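Local coordinates for protein ditrans,polycis-undecaprenyl-diphosphate synthase ((2E,6E)-farnesyl-diphosphate specific) (Acinetobacter baumannii, PDB 6ACS) that probably condenses eight isopentenyl diphosphates with farnesyl diphosphate to make undecaprenyl diphosphate, the precursor of the lipid carrier used in bacterial cell-wall synthesis, at residues D182-T187 with F191-F196; Q11-I16 with E219-A224; W141-A146 with F196-A201. All coordinates share one frame; numbering follows the deposited sequence. Where two conformers were deposited one is given.

Contact 1: residues D182-T187 with F191-F196; sequences DLLIRT and FRISNF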
loop_
_atom_site.group_PDB
_atom_site.type_symbol
_atom_site.label_atom_id
_atom_site.label_comp_id
_atom_site.label_asym_id
_atom_site.label_seq_id
_atom_site.Cartn_x
_atom_site.Cartn_y
_atom_site.Cartn_z
ATOM N N ASP B 182 2.481 3.354 -10.906
ATOM C CA ASP B 182 1.366 2.794 -11.665
ATOM C C ASP B 182 1.397 1.285 -11.709
ATOM O O ASP B 182 0.333 0.638 -11.805
ATOM C CB ASP B 182 1.410 3.268 -13.119
ATOM C CG ASP B 182 1.236 4.729 -13.255
ATOM O OD1 ASP B 182 0.311 5.289 -12.628
ATOM O OD2 ASP B 182 2.023 5.319 -14.002
ATOM N N LEU B 183 2.602 0.724 -11.738
ATOM C CA LEU B 183 2.744 -0.720 -11.849
ATOM C C LEU B 183 3.837 -1.172 -10.901
ATOM O O LEU B 183 4.962 -0.675 -10.986
ATOM C CB LEU B 183 3.118 -1.114 -13.280
ATOM C CG LEU B 183 3.507 -2.583 -13.483
ATOM C CD1 LEU B 183 2.326 -3.534 -13.190
ATOM C CD2 LEU B 183 3.985 -2.774 -14.931
ATOM N N LEU B 184 3.527 -2.133 -10.032
ATOM C CA LEU B 184 4.531 -2.705 -9.144
ATOM C C LEU B 184 4.624 -4.189 -9.461
ATOM O O LEU B 184 3.628 -4.903 -9.358
ATOM C CB LEU B 184 4.174 -2.463 -7.675
ATOM C CG LEU B 184 5.185 -2.931 -6.615
ATOM C CD1 LEU B 184 4.979 -2.098 -5.342
ATOM C CD2 LEU B 184 5.052 -4.410 -6.322
ATOM N N ILE B 185 5.828 -4.652 -9.793
ATOM C CA ILE B 185 6.102 -6.050 -10.124
ATOM C C ILE B 185 6.819 -6.678 -8.948
ATOM O O ILE B 185 7.808 -6.122 -8.459
ATOM C CB ILE B 185 6.990 -6.143 -11.376
ATOM C CG1 ILE B 185 6.250 -5.623 -12.588
ATOM C CG2 ILE B 185 7.526 -7.573 -11.598
ATOM C CD1 ILE B 185 7.182 -5.307 -13.747
ATOM N N ARG B 186 6.377 -7.857 -8.534
ATOM C CA ARG B 186 7.149 -8.625 -7.568
ATOM C C ARG B 186 7.442 -10.004 -8.130
ATOM O O ARG B 186 6.515 -10.769 -8.420
ATOM C CB ARG B 186 6.437 -8.764 -6.239
ATOM C CG ARG B 186 7.299 -9.628 -5.374
ATOM C CD ARG B 186 6.877 -9.700 -4.001
ATOM N NE ARG B 186 7.811 -10.558 -3.276
ATOM C CZ ARG B 186 7.981 -10.492 -1.970
ATOM N NH1 ARG B 186 7.280 -9.616 -1.277
ATOM N NH2 ARG B 186 8.830 -11.308 -1.361
ATOM N N THR B 187 8.729 -10.334 -8.230
ATOM C CA THR B 187 9.171 -11.644 -8.672
ATOM C C THR B 187 9.352 -12.555 -7.459
ATOM O O THR B 187 9.225 -12.132 -6.307
ATOM C CB THR B 187 10.477 -11.520 -9.478
ATOM O OG1 THR B 187 11.524 -11.020 -8.628
ATOM C CG2 THR B 187 10.290 -10.536 -10.623
ATOM N N PHE B 191 3.063 -13.236 -2.714
ATOM C CA PHE B 191 2.054 -12.243 -3.062
ATOM C C PHE B 191 1.970 -11.182 -1.983
ATOM O O PHE B 191 0.918 -11.000 -1.362
ATOM C CB PHE B 191 0.695 -12.896 -3.271
ATOM C CG PHE B 191 0.611 -13.726 -4.530
ATOM C CD1 PHE B 191 1.172 -14.984 -4.582
ATOM C CD2 PHE B 191 -0.039 -13.245 -5.648
ATOM C CE1 PHE B 191 1.086 -15.755 -5.735
ATOM C CE2 PHE B 191 -0.120 -14.004 -6.803
ATOM C CZ PHE B 191 0.444 -15.257 -6.842
ATOM N N ARG B 192 3.090 -10.515 -1.715
ATOM C CA ARG B 192 3.147 -9.459 -0.714
ATOM C C ARG B 192 3.865 -8.256 -1.299
ATOM O O ARG B 192 4.734 -8.405 -2.160
ATOM C CB ARG B 192 3.909 -9.891 0.537
ATOM C CG ARG B 192 3.321 -11.082 1.315
ATOM C CD ARG B 192 4.220 -11.364 2.513
ATOM N NE ARG B 192 3.552 -12.166 3.540
ATOM C CZ ARG B 192 3.942 -13.380 3.933
ATOM N NH1 ARG B 192 5.000 -13.957 3.379
ATOM N NH2 ARG B 192 3.266 -14.017 4.891
ATOM N N ILE B 193 3.515 -7.064 -0.814
ATOM C CA ILE B 193 4.354 -5.921 -1.158
ATOM C C ILE B 193 5.516 -5.758 -0.198
ATOM O O ILE B 193 6.455 -5.007 -0.513
ATOM C CB ILE B 193 3.553 -4.610 -1.261
ATOM C CG1 ILE B 193 2.654 -4.389 -0.046
ATOM C CG2 ILE B 193 2.775 -4.601 -2.557
ATOM C CD1 ILE B 193 1.720 -3.197 -0.218
ATOM N N SER B 194 5.508 -6.472 0.932
ATOM C CA SER B 194 6.641 -6.592 1.852
ATOM C C SER B 194 7.283 -5.238 2.162
ATOM O O SER B 194 8.502 -5.074 2.089
ATOM C CB SER B 194 7.684 -7.561 1.304
ATOM O OG SER B 194 7.137 -8.862 1.169
ATOM N N ASN B 195 6.451 -4.273 2.537
ATOM C CA ASN B 195 6.962 -3.029 3.113
ATOM C C ASN B 195 7.848 -2.275 2.119
ATOM O O ASN B 195 8.863 -1.674 2.483
ATOM C CB ASN B 195 7.727 -3.310 4.406
ATOM C CG ASN B 195 8.039 -2.045 5.177
ATOM O OD1 ASN B 195 7.270 -1.084 5.148
ATOM N ND2 ASN B 195 9.186 -2.025 5.838
ATOM N N PHE B 196 7.442 -2.266 0.856
ATOM C CA PHE B 196 8.180 -1.466 -0.111
ATOM C C PHE B 196 7.418 -0.143 -0.161
ATOM O O PHE B 196 7.113 0.407 0.902
ATOM C CB PHE B 196 8.333 -2.263 -1.428
ATOM C CG PHE B 196 9.135 -1.574 -2.526
ATOM C CD1 PHE B 196 10.266 -0.832 -2.247
ATOM C CD2 PHE B 196 8.820 -1.817 -3.853
ATOM C CE1 PHE B 196 10.991 -0.225 -3.273
ATOM C CE2 PHE B 196 9.564 -1.243 -4.897
ATOM C CZ PHE B 196 10.643 -0.447 -4.607
#
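One nitrogen of Arg186, NH1, makes both hydrogen bonds between 182-187 and 191-196. The shorter goes to a side chain: NH1 of Arg186 donates to OG of Ser194 over 2.6 Å, with the hydroxyl in the plane of the guanidinium, at its edge. The other goes to the backbone, from Arg186 NH1 to Arg192 O at 3.0 Å; here the nitrogen stands above the carbonyl plane, 57° out of it. Two acceptors on one nitrogen help to fix the rotation of the guanidinium, together with a salt bridge from NH2 of Arg186 to Asp18. Arginine suits the place because its chain, extended from CG to NE with CG anti to the backbone N (chi1 177°), carries the guanidinium out across to the loop, while serine offers a small acceptor in a tight loop.

Strand 183-186 belongs to the parallel sheet of the cis-prenyltransferase fold, and the loop comes off its C-terminal end, where the active site is expected, as in relatives. Arg186, Arg192, Ile193 and Ser194 are all predicted substrate-binding residues. Asp18 is the predicted magnesium ligand and active-site residue, so Arg186 ties the loop to the predicted metal site. Arg192 leads its own guanidinium away, to a salt bridge with Asp190 and another with Glu205 of the second subunit.

Apolar contacts gather around Leu184, two residues earlier in the strand. Its CD1 reaches CD2 of Phe196 at 4.1 Å, approaching the ring obliquely. Leucine's flexible chain, with CG anti to the backbone N, brings this methyl to the loop, and both residues are buried. The Phe196 ring is also stacked on Phe60, which joins this apolar pair to a more distant strand of the sheet.

Contact 2: residues Q11-I16 with E219-A224; sequences QHVAII and EEFDHA. With IPA (isopropyl alcohol), chain G.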
loop_
_atom_site.group_PDB
_atom_site.type_symbol
_atom_site.label_atom_id
_atom_site.label_comp_id
_atom_site.label_asym_id
_atom_site.label_seq_id
_atom_site.Cartn_x
_atom_site.Cartn_y
_atom_site.Cartn_z
ATOM N N GLN B 11 3.550 5.249 -16.113
ATOM C CA GLN B 11 4.490 6.354 -15.935
ATOM C C GLN B 11 5.612 5.992 -14.977
ATOM O O GLN B 11 6.721 6.532 -15.072
ATOM C CB GLN B 11 3.777 7.594 -15.382
ATOM C CG GLN B 11 2.448 7.913 -16.036
ATOM C CD GLN B 11 2.356 9.352 -16.507
ATOM O OE1 GLN B 11 1.541 9.678 -17.376
ATOM N NE2 GLN B 11 3.190 10.220 -15.945
ATOM N N HIS B 12 5.325 5.113 -14.029
ATOM C CA HIS B 12 6.268 4.773 -12.974
ATOM C C HIS B 12 6.092 3.292 -12.656
ATOM O O HIS B 12 5.007 2.838 -12.259
ATOM C CB HIS B 12 6.030 5.670 -11.756
ATOM C CG HIS B 12 7.038 5.519 -10.655
ATOM N ND1 HIS B 12 7.051 6.364 -9.566
ATOM C CD2 HIS B 12 8.042 4.628 -10.451
ATOM C CE1 HIS B 12 8.022 6.006 -8.740
ATOM N NE2 HIS B 12 8.632 4.951 -9.247
ATOM N N VAL B 13 7.164 2.537 -12.893
ATOM C CA VAL B 13 7.223 1.106 -12.618
ATOM C C VAL B 13 8.107 0.893 -11.405
ATOM O O VAL B 13 9.188 1.487 -11.302
ATOM C CB VAL B 13 7.788 0.327 -13.819
ATOM C CG1 VAL B 13 7.920 -1.159 -13.457
ATOM C CG2 VAL B 13 6.895 0.524 -15.020
ATOM N N ALA B 14 7.661 0.035 -10.494
ATOM C CA ALA B 14 8.461 -0.355 -9.344
ATOM C C ALA B 14 8.649 -1.858 -9.387
ATOM O O ALA B 14 7.746 -2.579 -9.799
ATOM C CB ALA B 14 7.797 0.050 -8.027
ATOM N N ILE B 15 9.815 -2.339 -8.950
ATOM C CA ILE B 15 10.108 -3.773 -8.982
ATOM C C ILE B 15 10.702 -4.224 -7.654
ATOM O O ILE B 15 11.699 -3.659 -7.185
ATOM C CB ILE B 15 11.076 -4.141 -10.123
ATOM C CG1 ILE B 15 10.569 -3.593 -11.455
ATOM C CG2 ILE B 15 11.227 -5.667 -10.194
ATOM C CD1 ILE B 15 11.482 -3.946 -12.646
ATOM N N ILE B 16 10.109 -5.263 -7.072
ATOM C CA ILE B 16 10.699 -6.002 -5.961
ATOM C C ILE B 16 11.423 -7.186 -6.575
ATOM O O ILE B 16 10.785 -8.113 -7.089
ATOM C CB ILE B 16 9.630 -6.465 -4.972
ATOM C CG1 ILE B 16 8.918 -5.249 -4.383
ATOM C CG2 ILE B 16 10.248 -7.315 -3.861
ATOM C CD1 ILE B 16 7.747 -5.666 -3.497
ATOM N N GLU B 219 11.587 -10.123 -22.062
ATOM C CA GLU B 219 10.355 -10.672 -22.630
ATOM C C GLU B 219 9.255 -10.765 -21.573
ATOM O O GLU B 219 8.087 -10.440 -21.838
ATOM C CB GLU B 219 10.613 -12.045 -23.246
ATOM C CG GLU B 219 11.430 -12.014 -24.547
ATOM C CD GLU B 219 12.928 -11.893 -24.320
ATOM O OE1 GLU B 219 13.391 -12.112 -23.171
ATOM O OE2 GLU B 219 13.641 -11.576 -25.299
ATOM N N GLU B 220 9.599 -11.208 -20.358
ATOM C CA GLU B 220 8.558 -11.259 -19.337
ATOM C C GLU B 220 8.173 -9.866 -18.876
ATOM O O GLU B 220 7.005 -9.627 -18.537
ATOM C CB GLU B 220 8.966 -12.111 -18.128
ATOM C CG GLU B 220 7.775 -12.233 -17.156
ATOM C CD GLU B 220 7.928 -13.283 -16.066
ATOM O OE1 GLU B 220 6.970 -13.462 -15.286
ATOM O OE2 GLU B 220 8.982 -13.934 -15.996
ATOM N N PHE B 221 9.129 -8.938 -18.856
ATOM C CA PHE B 221 8.787 -7.544 -18.571
ATOM C C PHE B 221 7.809 -6.992 -19.603
ATOM O O PHE B 221 6.853 -6.287 -19.248
ATOM C CB PHE B 221 10.068 -6.706 -18.500
ATOM C CG PHE B 221 9.843 -5.277 -18.096
ATOM C CD1 PHE B 221 9.416 -4.977 -16.812
ATOM C CD2 PHE B 221 10.124 -4.240 -18.967
ATOM C CE1 PHE B 221 9.215 -3.650 -16.416
ATOM C CE2 PHE B 221 9.949 -2.911 -18.588
ATOM C CZ PHE B 221 9.481 -2.616 -17.301
ATOM N N ASP B 222 8.037 -7.299 -20.893
ATOM C CA ASP B 222 7.107 -6.881 -21.939
ATOM C C ASP B 222 5.729 -7.468 -21.691
ATOM O O ASP B 222 4.705 -6.800 -21.894
ATOM C CB ASP B 222 7.585 -7.344 -23.323
ATOM C CG ASP B 222 8.889 -6.688 -23.777
ATOM O OD1 ASP B 222 9.277 -5.633 -23.241
ATOM O OD2 ASP B 222 9.531 -7.273 -24.684
ATOM N N HIS B 223 5.683 -8.740 -21.291
ATOM C CA HIS B 223 4.403 -9.355 -20.962
ATOM C C HIS B 223 3.724 -8.624 -19.806
ATOM O O HIS B 223 2.509 -8.402 -19.833
ATOM C CB HIS B 223 4.611 -10.836 -20.633
ATOM C CG HIS B 223 3.396 -11.516 -20.075
ATOM N ND1 HIS B 223 2.283 -11.806 -20.835
ATOM C CD2 HIS B 223 3.118 -11.954 -18.823
ATOM C CE1 HIS B 223 1.375 -12.398 -20.080
ATOM N NE2 HIS B 223 1.856 -12.496 -18.851
ATOM N N ALA B 224 4.487 -8.267 -18.769
ATOM C CA ALA B 224 3.890 -7.574 -17.628
ATOM C C ALA B 224 3.308 -6.228 -18.052
ATOM O O ALA B 224 2.222 -5.844 -17.600
ATOM C CB ALA B 224 4.927 -7.372 -16.519
HETATM C C1 IPA G . -1.097 -12.231 -16.079
HETATM C C2 IPA G . -0.197 -13.096 -15.206
HETATM C C3 IPA G . -0.136 -12.515 -13.797
HETATM O O2 IPA G . 1.093 -13.137 -15.775
#
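A single ring atom, CE1 of Phe221, makes both side-chain contacts between 11-16 and 219-224, although the nearest backbone CA atoms, those of Ile15 and Phe221, are 10.4 Å apart. The valine and the phenylalanine point at one another, and CG1 of Val13 meets the ring at its edge, near its plane, with 4.1 Å between Val13 CG1 and Phe221 CE1. The looser partner is CD1 of Ile15, 4.4 Å from Phe221 CE1 and oblique to the ring. Phe221 spans the distance because its CG lies anti to the backbone N (chi1 -175°), which carries the long flat side chain from the helix to the sheet. Beta-branched Val13 and Ile15, two residues apart, both point toward the helix and suit an extended strand.

On the exposed part of the helix, NE2 of His223 is hydrogen-bonded to O2 of an isopropyl alcohol, probably from the crystallisation liquor, at 3.2 Å and in the ring plane; the alcohol also bonds Tyr207.

The contact is helix-on-sheet packing of an alpha/beta fold: helix 218-235 lies against strand 12-17, with Phe221 also touching Ile185 of the adjoining strand 183-186 and Ile45 and Cys49 of helix 42-52.

Contact 3: residues W141-A146 with F196-A201; sequences WDIANA and FLLWQA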
loop_
_atom_site.group_PDB
_atom_site.type_symbol
_atom_site.label_atom_id
_atom_site.label_comp_id
_atom_site.label_asym_id
_atom_site.label_seq_id
_atom_site.Cartn_x
_atom_site.Cartn_y
_atom_site.Cartn_z
ATOM N N TRP B 141 9.410 2.889 7.200
ATOM C CA TRP B 141 10.474 3.824 7.553
ATOM C C TRP B 141 10.259 5.155 6.849
ATOM O O TRP B 141 10.399 6.213 7.460
ATOM C CB TRP B 141 11.855 3.258 7.185
ATOM C CG TRP B 141 12.898 4.351 7.230
ATOM C CD1 TRP B 141 13.598 4.769 8.324
ATOM C CD2 TRP B 141 13.285 5.212 6.152
ATOM N NE1 TRP B 141 14.417 5.832 7.986
ATOM C CE2 TRP B 141 14.240 6.119 6.659
ATOM C CE3 TRP B 141 12.931 5.293 4.799
ATOM C CZ2 TRP B 141 14.820 7.107 5.871
ATOM C CZ3 TRP B 141 13.514 6.284 4.012
ATOM C CH2 TRP B 141 14.454 7.167 4.553
ATOM N N ASP B 142 9.929 5.101 5.557
ATOM C CA ASP B 142 9.728 6.292 4.724
ATOM C C ASP B 142 8.621 7.166 5.303
ATOM O O ASP B 142 8.785 8.384 5.480
ATOM C CB ASP B 142 9.393 5.793 3.299
ATOM C CG ASP B 142 9.350 6.884 2.216
ATOM O OD1 ASP B 142 9.602 8.078 2.478
ATOM O OD2 ASP B 142 9.078 6.499 1.039
ATOM N N ILE B 143 7.494 6.532 5.643
ATOM C CA ILE B 143 6.350 7.238 6.201
ATOM C C ILE B 143 6.684 7.834 7.566
ATOM O O ILE B 143 6.358 8.996 7.848
ATOM C CB ILE B 143 5.157 6.270 6.255
ATOM C CG1 ILE B 143 4.593 6.080 4.837
ATOM C CG2 ILE B 143 4.080 6.751 7.235
ATOM C CD1 ILE B 143 3.751 4.817 4.671
ATOM N N ALA B 144 7.338 7.058 8.440
ATOM C CA ALA B 144 7.659 7.591 9.765
ATOM C C ALA B 144 8.726 8.680 9.679
ATOM O O ALA B 144 8.725 9.612 10.484
ATOM C CB ALA B 144 8.086 6.457 10.720
ATOM N N ASN B 145 9.627 8.589 8.699
ATOM C CA ASN B 145 10.618 9.638 8.467
ATOM C C ASN B 145 9.947 10.936 8.022
ATOM O O ASN B 145 10.319 12.030 8.480
ATOM C CB ASN B 145 11.614 9.148 7.413
ATOM C CG ASN B 145 12.712 10.154 7.133
ATOM O OD1 ASN B 145 12.781 10.752 6.054
ATOM N ND2 ASN B 145 13.581 10.337 8.093
ATOM N N ALA B 146 8.950 10.827 7.136
ATOM C CA ALA B 146 8.147 11.994 6.776
ATOM C C ALA B 146 7.460 12.585 8.015
ATOM O O ALA B 146 7.446 13.809 8.223
ATOM C CB ALA B 146 7.110 11.600 5.712
ATOM N N PHE B 196 7.442 -2.266 0.856
ATOM C CA PHE B 196 8.180 -1.466 -0.111
ATOM C C PHE B 196 7.418 -0.143 -0.161
ATOM O O PHE B 196 7.113 0.407 0.902
ATOM C CB PHE B 196 8.333 -2.263 -1.428
ATOM C CG PHE B 196 9.135 -1.574 -2.526
ATOM C CD1 PHE B 196 10.266 -0.832 -2.247
ATOM C CD2 PHE B 196 8.820 -1.817 -3.853
ATOM C CE1 PHE B 196 10.991 -0.225 -3.273
ATOM C CE2 PHE B 196 9.564 -1.243 -4.897
ATOM C CZ PHE B 196 10.643 -0.447 -4.607
ATOM N N LEU B 197 7.054 0.354 -1.335
ATOM C CA LEU B 197 6.478 1.697 -1.551
ATOM C C LEU B 197 4.992 1.843 -1.192
ATOM O O LEU B 197 4.135 2.075 -2.052
ATOM C CB LEU B 197 6.664 2.054 -3.008
ATOM C CG LEU B 197 8.089 2.115 -3.521
ATOM C CD1 LEU B 197 8.050 2.276 -5.051
ATOM C CD2 LEU B 197 8.784 3.293 -2.867
ATOM N N LEU B 198 4.698 1.806 0.105
ATOM C CA LEU B 198 3.303 1.748 0.554
ATOM C C LEU B 198 2.518 3.003 0.169
ATOM O O LEU B 198 1.424 2.921 -0.412
ATOM C CB LEU B 198 3.267 1.564 2.072
ATOM C CG LEU B 198 4.056 0.361 2.578
ATOM C CD1 LEU B 198 4.059 0.368 4.115
ATOM C CD2 LEU B 198 3.509 -0.969 2.028
ATOM N N TRP B 199 3.052 4.178 0.497
ATOM C CA TRP B 199 2.369 5.418 0.136
ATOM C C TRP B 199 2.295 5.577 -1.378
ATOM O O TRP B 199 1.234 5.894 -1.934
ATOM C CB TRP B 199 3.097 6.602 0.785
ATOM C CG TRP B 199 2.501 7.961 0.507
ATOM C CD1 TRP B 199 2.725 8.755 -0.596
ATOM C CD2 TRP B 199 1.611 8.695 1.353
ATOM N NE1 TRP B 199 2.007 9.933 -0.488
ATOM C CE2 TRP B 199 1.327 9.920 0.709
ATOM C CE3 TRP B 199 1.029 8.438 2.605
ATOM C CZ2 TRP B 199 0.487 10.875 1.268
ATOM C CZ3 TRP B 199 0.204 9.398 3.150
ATOM C CH2 TRP B 199 -0.067 10.585 2.487
ATOM N N GLN B 200 3.425 5.351 -2.062
ATOM C CA GLN B 200 3.554 5.692 -3.472
ATOM C C GLN B 200 2.829 4.706 -4.377
ATOM O O GLN B 200 2.514 5.049 -5.522
ATOM C CB GLN B 200 5.035 5.737 -3.860
ATOM C CG GLN B 200 5.880 6.750 -3.038
ATOM C CD GLN B 200 6.513 6.175 -1.765
ATOM O OE1 GLN B 200 6.030 5.208 -1.181
ATOM N NE2 GLN B 200 7.602 6.791 -1.334
ATOM N N ALA B 201 2.540 3.512 -3.883
ATOM C CA ALA B 201 1.881 2.489 -4.688
ATOM C C ALA B 201 0.428 2.291 -4.279
ATOM O O ALA B 201 -0.162 1.241 -4.577
ATOM C CB ALA B 201 2.661 1.175 -4.597
#
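The side chains of Asp142 and Gln200 run to meet each other, and their flat ends come together with the carboxylate and amide planes 42° apart. NE2 of Gln200 donates to OD2 of Asp142 over 2.8 Å on the syn side, in a nearly straight bond. The oxygen lies in the amide plane, whereas the nitrogen is 23° out of the carboxylate plane. A bend at chi2 (90°) turns the glutamine chain so that NE2 points to the helix.

Beside this bond, the side chains of Ile143 and Leu198 are set roughly perpendicular. The outermost methyl of Ile143, CD1, lies 4.2 Å from CB of Leu198 and 4.3 Å from CB of Trp199. Apolar Ile143 and Leu198 suit a subunit boundary: Ile143 also packs on Ile143 of the second subunit, and Leu198 on Ala202 of that subunit.

The contact thus joins helix 139-155 to the loop between strands 183-186 and 205-208. The buried Asp142 carboxylate is well supplied with partners, since OD2 also bonds Tyr137 and OD1 bonds Ser174. The glutamine amide gives it an uncharged donor, and neutral partners of this kind could spread and stabilise its charge, while Gln200 uses the same NE2 for the backbone oxygen of Ser174.

Contacts 1 and 2 lie about 11 Å apart between centres and share the parallel sheet, in which strands 12-17 and 183-186 are neighbours. The centre of contact 3 is about 13 Å from that of contact 1, with which it shares Phe196, and about 21 Å from that of contact 2, on the opposite side of the chain's centre. Along the chain, contact 2 closes the longest loop, contact 3 lies within it, and contact 1 within that. The loop after strand 183-186 carries predicted substrate-binding residues in contact 1 and packs on helix 139-155 in contact 3. Both these contacts touch the second subunit, consistent with the predicted active site lying next to the dimer interface.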